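Local coordinates for Rik1-associated factor 1 (Schizosaccharomyces pombe, PDB 4O9D), which serves as a subunit of the Clr4 methyltransferase complex (ClrC), which helps establish heterochromatin by methylating histone H3 to form H3K9me, at residues S77-K80 / E86-Y89; L104-F109 / K114-E119. One frame throughout, in Å; residues are numbered along the deposited sequence.

Contact 1 (S77-K80 / E86-Y89); sequences SHYK and EKEY
Tyr79 and Lys80 pair with Glu88 and Tyr89 in an antiparallel beta hairpin that projects from one blade of the WD-repeat propeller. The segment 77-80 runs out along an edge strand, and 86-89 returns into the long strand 87-97. Lys80 and Glu88 form a hydrogen-bonded pair. Lys80 N gives to Glu88 O at 2.9 Å, and Glu88 N gives to Lys80 O at 2.6 Å. Lys80 O also receives a CA-H...O contact from Lys87 CA. One residue along, Tyr79 and Tyr89 form a non-hydrogen-bonded pair with their side chains on the same face. There Tyr79 CB lies 4.1 Å from Tyr89 CD1. Tyr89 also sets the CD1 side of its ring beside His78 O and Ser77 CB.

Lys80 and Glu88 turn to the other face. The extended Lys80 chain carries NZ to Phe109 O, which ties the hairpin to the turn after strand 103-108. At the inner end, Ser77 and His78 probably occupy the place of the Gly-His pair of WD repeats. Ser77 has a positive phi of 67°, a conformation that glycine adopts easily. Its OG is bonded to Asn61. His78 points its ring away from 86-89 and bonds to Thr106 and Asp110, as the histidine of a WD repeat does.

On the Tyr79 face, Lys87 folds back along the hairpin and makes a cation-pi contact with the Tyr79 ring. Tyr79 CG sits between its backbone N and carbonyl carbon (chi1 55°). This brings one face of the ring round to Lys87. The lysine chain bends at chi3 and runs over that face, with Lys87 CD 3.9 Å from Tyr79 CD1. Lys87 NZ then stands above the ring centre of Tyr79, 4.4 Å from the centroid and 10° off the normal.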
loop_
_atom_site.group_PDB
_atom_site.type_symbol
_atom_site.label_atom_id
_atom_site.label_comp_id
_atom_site.label_asym_id
_atom_site.label_seq_id
_atom_site.Cartn_x
_atom_site.Cartn_y
_atom_site.Cartn_z
ATOM N N SER A 77 -15.499 -1.184 -12.134
ATOM C CA SER A 77 -14.389 -1.976 -11.571
ATOM C C SER A 77 -13.653 -2.866 -12.589
ATOM O O SER A 77 -13.647 -2.562 -13.771
ATOM C CB SER A 77 -14.868 -2.805 -10.378
ATOM O OG SER A 77 -13.755 -3.267 -9.607
ATOM N N HIS A 78 -13.014 -3.935 -12.105
ATOM C CA HIS A 78 -12.265 -4.890 -12.939
ATOM C C HIS A 78 -12.873 -6.281 -12.772
ATOM O O HIS A 78 -13.240 -6.655 -11.664
ATOM C CB HIS A 78 -10.795 -4.962 -12.490
ATOM C CG HIS A 78 -10.081 -3.643 -12.480
ATOM N ND1 HIS A 78 -9.021 -3.363 -13.316
ATOM C CD2 HIS A 78 -10.274 -2.527 -11.737
ATOM C CE1 HIS A 78 -8.584 -2.138 -13.082
ATOM N NE2 HIS A 78 -9.339 -1.601 -12.141
ATOM N N TYR A 79 -12.935 -7.073 -13.842
ATOM C CA TYR A 79 -13.646 -8.351 -13.780
ATOM C C TYR A 79 -13.271 -9.278 -14.940
ATOM O O TYR A 79 -12.699 -8.841 -15.937
ATOM C CB TYR A 79 -15.156 -8.096 -13.816
ATOM C CG TYR A 79 -15.563 -7.270 -15.016
ATOM C CD1 TYR A 79 -15.878 -7.870 -16.226
ATOM C CD2 TYR A 79 -15.593 -5.886 -14.950
ATOM C CE1 TYR A 79 -16.225 -7.108 -17.335
ATOM C CE2 TYR A 79 -15.942 -5.121 -16.049
ATOM C CZ TYR A 79 -16.255 -5.736 -17.238
ATOM O OH TYR A 79 -16.603 -4.974 -18.333
ATOM N N LYS A 80 -13.593 -10.563 -14.799
ATOM C CA LYS A 80 -13.445 -11.520 -15.902
ATOM C C LYS A 80 -14.712 -12.374 -15.944
ATOM O O LYS A 80 -15.446 -12.453 -14.954
ATOM C CB LYS A 80 -12.221 -12.432 -15.708
ATOM C CG LYS A 80 -10.874 -11.723 -15.506
ATOM C CD LYS A 80 -9.790 -12.684 -14.953
ATOM C CE LYS A 80 -8.411 -12.018 -14.923
ATOM N NZ LYS A 80 -7.281 -12.883 -14.429
ATOM N N GLU A 86 -20.701 -15.915 -16.466
ATOM C CA GLU A 86 -21.183 -14.770 -15.694
ATOM C C GLU A 86 -20.009 -14.072 -15.014
ATOM O O GLU A 86 -19.348 -14.657 -14.155
ATOM C CB GLU A 86 -22.194 -15.219 -14.629
ATOM C CG GLU A 86 -23.429 -15.944 -15.175
ATOM C CD GLU A 86 -24.300 -15.058 -16.059
ATOM O OE1 GLU A 86 -24.384 -15.326 -17.279
ATOM O OE2 GLU A 86 -24.907 -14.099 -15.533
ATOM N N LYS A 87 -19.765 -12.818 -15.384
ATOM C CA LYS A 87 -18.586 -12.089 -14.917
ATOM C C LYS A 87 -18.400 -12.114 -13.394
ATOM O O LYS A 87 -19.356 -11.972 -12.628
ATOM C CB LYS A 87 -18.659 -10.645 -15.395
ATOM C CG LYS A 87 -19.411 -9.729 -14.461
ATOM C CD LYS A 87 -19.629 -8.376 -15.110
ATOM C CE LYS A 87 -19.607 -7.263 -14.084
ATOM N NZ LYS A 87 -20.015 -5.977 -14.702
ATOM N N GLU A 88 -17.156 -12.319 -12.969
ATOM C CA GLU A 88 -16.791 -12.225 -11.561
ATOM C C GLU A 88 -15.744 -11.128 -11.407
ATOM O O GLU A 88 -14.919 -10.910 -12.289
ATOM C CB GLU A 88 -16.260 -13.562 -11.024
ATOM C CG GLU A 88 -17.328 -14.417 -10.308
ATOM C CD GLU A 88 -16.733 -15.572 -9.496
ATOM O OE1 GLU A 88 -17.080 -15.720 -8.295
ATOM O OE2 GLU A 88 -15.922 -16.338 -10.064
ATOM N N TYR A 89 -15.782 -10.435 -10.280
ATOM C CA TYR A 89 -14.864 -9.331 -10.041
ATOM C C TYR A 89 -13.439 -9.808 -9.736
ATOM O O TYR A 89 -13.240 -10.864 -9.125
ATOM C CB TYR A 89 -15.427 -8.444 -8.934
ATOM C CG TYR A 89 -16.601 -7.658 -9.449
ATOM C CD1 TYR A 89 -16.408 -6.513 -10.202
ATOM C CD2 TYR A 89 -17.901 -8.088 -9.235
ATOM C CE1 TYR A 89 -17.467 -5.801 -10.694
ATOM C CE2 TYR A 89 -18.979 -7.378 -9.730
ATOM C CZ TYR A 89 -18.754 -6.239 -10.463
ATOM O OH TYR A 89 -19.815 -5.525 -10.963
#

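Contact 2 (L104-F109 / K114-E119); sequences LYTGAF and KVWDME. With EDO (1,2-ethanediol), chain C.
Thr106 and Trp116 fit together on one face of an antiparallel strand pair within a WD-repeat blade. Trp116 has CG beside its backbone N (chi1 -45°), which leans the indole toward strand 103-108. The pyrrole edge of the ring then meets Thr106. NE1 gives a hydrogen bond to Thr106 OG1 at 3.0 Å, almost in the ring plane. The two side chains cross at about a right angle. Thr106 CB lies at that edge near the ring plane, and CG2 sits to one side of the plane, 3.8 Å from Trp116 NE1. Thr106 OG1 also meets His78, which completes the Trp-Thr-His-Asp tetrad of WD repeats.

Farther along, Leu104 lies beside the ring, with CD2 4.3 Å from Trp116 CD1. Its CB side receives a second bump. Met118 bends at chi2 and chi3, so its methyl CE curls back to 4.0 Å from Leu104 CB.

The other face is simpler. Tyr105 and Val115 lie side by side and point the same way. The valine fork sits against the CD1-CE1 side of the ring. Val115 CG2 approaches the edge of the Tyr105 ring in its plane, 3.8 Å from Tyr105 CD1. Four backbone bonds hold the register, two between Leu104 and Trp116 and two between Thr106 and Lys114.

The pair is interior to a five-stranded sheet. Strand 87-97 adjoins 103-108, and strand 122-126 adjoins 113-117. The face of Leu104, Thr106 and Trp116 packs on Leu62 and Ile64 of strand 62-66 in the preceding blade. On the opposite face, Tyr105 OH reaches Asp142 and Thr158, the latter at the end of strand 153-158 in the next blade.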
loop_
_atom_site.group_PDB
_atom_site.type_symbol
_atom_site.label_atom_id
_atom_site.label_comp_id
_atom_site.label_asym_id
_atom_site.label_seq_id
_atom_site.Cartn_x
_atom_site.Cartn_y
_atom_site.Cartn_z
ATOM N N LEU A 104 -9.162 8.951 -10.536
ATOM C CA LEU A 104 -8.707 7.837 -9.712
ATOM C C LEU A 104 -8.059 6.770 -10.610
ATOM O O LEU A 104 -8.652 6.353 -11.600
ATOM C CB LEU A 104 -9.887 7.224 -8.958
ATOM C CG LEU A 104 -9.595 5.971 -8.121
ATOM C CD1 LEU A 104 -8.689 6.291 -6.920
ATOM C CD2 LEU A 104 -10.901 5.268 -7.648
ATOM N N TYR A 105 -6.852 6.326 -10.250
ATOM C CA TYR A 105 -6.168 5.255 -10.973
ATOM C C TYR A 105 -6.270 3.922 -10.204
ATOM O O TYR A 105 -5.969 3.868 -8.998
ATOM C CB TYR A 105 -4.687 5.632 -11.156
ATOM C CG TYR A 105 -4.439 6.990 -11.779
ATOM C CD1 TYR A 105 -4.940 7.294 -13.042
ATOM C CD2 TYR A 105 -3.676 7.953 -11.132
ATOM C CE1 TYR A 105 -4.704 8.527 -13.630
ATOM C CE2 TYR A 105 -3.428 9.197 -11.707
ATOM C CZ TYR A 105 -3.939 9.480 -12.971
ATOM O OH TYR A 105 -3.702 10.712 -13.583
ATOM N N THR A 106 -6.694 2.849 -10.876
ATOM C CA THR A 106 -6.780 1.539 -10.211
ATOM C C THR A 106 -6.072 0.425 -10.972
ATOM O O THR A 106 -5.933 0.471 -12.218
ATOM C CB THR A 106 -8.238 1.054 -9.974
ATOM O OG1 THR A 106 -8.915 0.939 -11.229
ATOM C CG2 THR A 106 -9.011 1.988 -9.046
ATOM N N GLY A 107 -5.622 -0.576 -10.213
ATOM C CA GLY A 107 -4.971 -1.752 -10.762
ATOM C C GLY A 107 -5.653 -3.009 -10.232
ATOM O O GLY A 107 -6.162 -3.023 -9.129
ATOM N N ALA A 108 -5.671 -4.075 -11.011
ATOM C CA ALA A 108 -6.343 -5.278 -10.556
ATOM C C ALA A 108 -5.790 -6.554 -11.188
ATOM O O ALA A 108 -4.917 -6.534 -12.073
ATOM C CB ALA A 108 -7.870 -5.173 -10.828
ATOM N N PHE A 109 -6.382 -7.659 -10.751
ATOM C CA PHE A 109 -5.997 -8.990 -11.173
ATOM C C PHE A 109 -6.658 -9.367 -12.515
ATOM O O PHE A 109 -6.592 -10.519 -12.965
ATOM C CB PHE A 109 -6.359 -9.991 -10.076
ATOM C CG PHE A 109 -5.421 -9.983 -8.901
ATOM C CD1 PHE A 109 -4.425 -9.012 -8.781
ATOM C CD2 PHE A 109 -5.535 -10.954 -7.908
ATOM C CE1 PHE A 109 -3.555 -9.016 -7.705
ATOM C CE2 PHE A 109 -4.666 -10.963 -6.827
ATOM C CZ PHE A 109 -3.676 -9.993 -6.728
ATOM N N LYS A 114 -6.961 1.083 -14.933
ATOM C CA LYS A 114 -8.097 1.935 -15.344
ATOM C C LYS A 114 -8.045 3.320 -14.708
ATOM O O LYS A 114 -7.443 3.527 -13.635
ATOM C CB LYS A 114 -9.446 1.258 -15.057
ATOM C CG LYS A 114 -9.664 -0.007 -15.914
ATOM C CD LYS A 114 -10.919 -0.817 -15.551
ATOM C CE LYS A 114 -11.110 -2.036 -16.478
ATOM N NZ LYS A 114 -12.418 -2.730 -16.258
ATOM N N VAL A 115 -8.681 4.265 -15.390
ATOM C CA VAL A 115 -8.707 5.660 -14.971
ATOM C C VAL A 115 -10.178 6.101 -14.881
ATOM O O VAL A 115 -10.894 6.031 -15.886
ATOM C CB VAL A 115 -7.981 6.554 -16.017
ATOM C CG1 VAL A 115 -8.034 8.007 -15.590
ATOM C CG2 VAL A 115 -6.547 6.091 -16.212
ATOM N N TRP A 116 -10.618 6.556 -13.703
ATOM C CA TRP A 116 -12.020 6.911 -13.478
ATOM C C TRP A 116 -12.173 8.395 -13.110
ATOM O O TRP A 116 -11.344 8.948 -12.394
ATOM C CB TRP A 116 -12.624 6.075 -12.330
ATOM C CG TRP A 116 -12.308 4.610 -12.343
ATOM C CD1 TRP A 116 -11.203 4.006 -11.796
ATOM C CD2 TRP A 116 -13.111 3.549 -12.891
ATOM N NE1 TRP A 116 -11.263 2.640 -11.986
ATOM C CE2 TRP A 116 -12.418 2.338 -12.663
ATOM C CE3 TRP A 116 -14.337 3.507 -13.572
ATOM C CZ2 TRP A 116 -12.908 1.108 -13.092
ATOM C CZ3 TRP A 116 -14.824 2.289 -13.984
ATOM C CH2 TRP A 116 -14.109 1.106 -13.756
ATOM N N ASP A 117 -13.247 9.044 -13.556
ATOM C CA ASP A 117 -13.483 10.412 -13.111
ATOM C C ASP A 117 -14.300 10.371 -11.812
ATOM O O ASP A 117 -14.720 9.298 -11.361
ATOM C CB ASP A 117 -14.137 11.288 -14.203
ATOM C CG ASP A 117 -15.578 10.883 -14.527
ATOM O OD1 ASP A 117 -16.280 10.308 -13.665
ATOM O OD2 ASP A 117 -16.021 11.163 -15.667
ATOM N N MET A 118 -14.518 11.524 -11.197
ATOM C CA MET A 118 -15.157 11.522 -9.887
ATOM C C MET A 118 -16.648 11.149 -9.923
ATOM O O MET A 118 -17.280 11.054 -8.868
ATOM C CB MET A 118 -14.926 12.854 -9.163
ATOM C CG MET A 118 -13.471 13.085 -8.762
ATOM S SD MET A 118 -12.755 11.712 -7.802
ATOM C CE MET A 118 -12.000 10.677 -9.068
ATOM N N GLU A 119 -17.211 10.891 -11.106
ATOM C CA GLU A 119 -18.604 10.407 -11.150
ATOM C C GLU A 119 -18.714 8.934 -11.530
ATOM O O GLU A 119 -19.814 8.417 -11.782
ATOM C CB GLU A 119 -19.442 11.257 -12.085
ATOM C CG GLU A 119 -19.137 12.726 -11.965
ATOM C CD GLU A 119 -18.901 13.355 -13.313
ATOM O OE1 GLU A 119 -19.905 13.633 -14.002
ATOM O OE2 GLU A 119 -17.719 13.563 -13.685
HETATM C C1 EDO C . -18.839 9.370 -5.013
HETATM O O1 EDO C . -18.292 10.568 -5.581
HETATM C C2 EDO C . -19.822 9.715 -3.893
HETATM O O2 EDO C . -20.779 10.699 -4.312
#

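In the fold
The two contacts follow in series along the chain. Contact 1 closes before contact 2 opens, and their centres are about 15 Å apart. Both belong to one five-stranded antiparallel sheet, where strands 87-97 and 103-108 are neighbours. Contact 1 lies farther out, about 23 Å from the chain centre, against about 16 Å for contact 2. They touch directly. His78 NE2 lies 2.7 Å from Thr106 OG1, and Ser77 O lies 2.8 Å from Lys114 NZ, both probable hydrogen bonds. The start of the outer hairpin is thus tied into the buried core of its own blade, one of eight sheets in this propeller domain of the ClrC subunit.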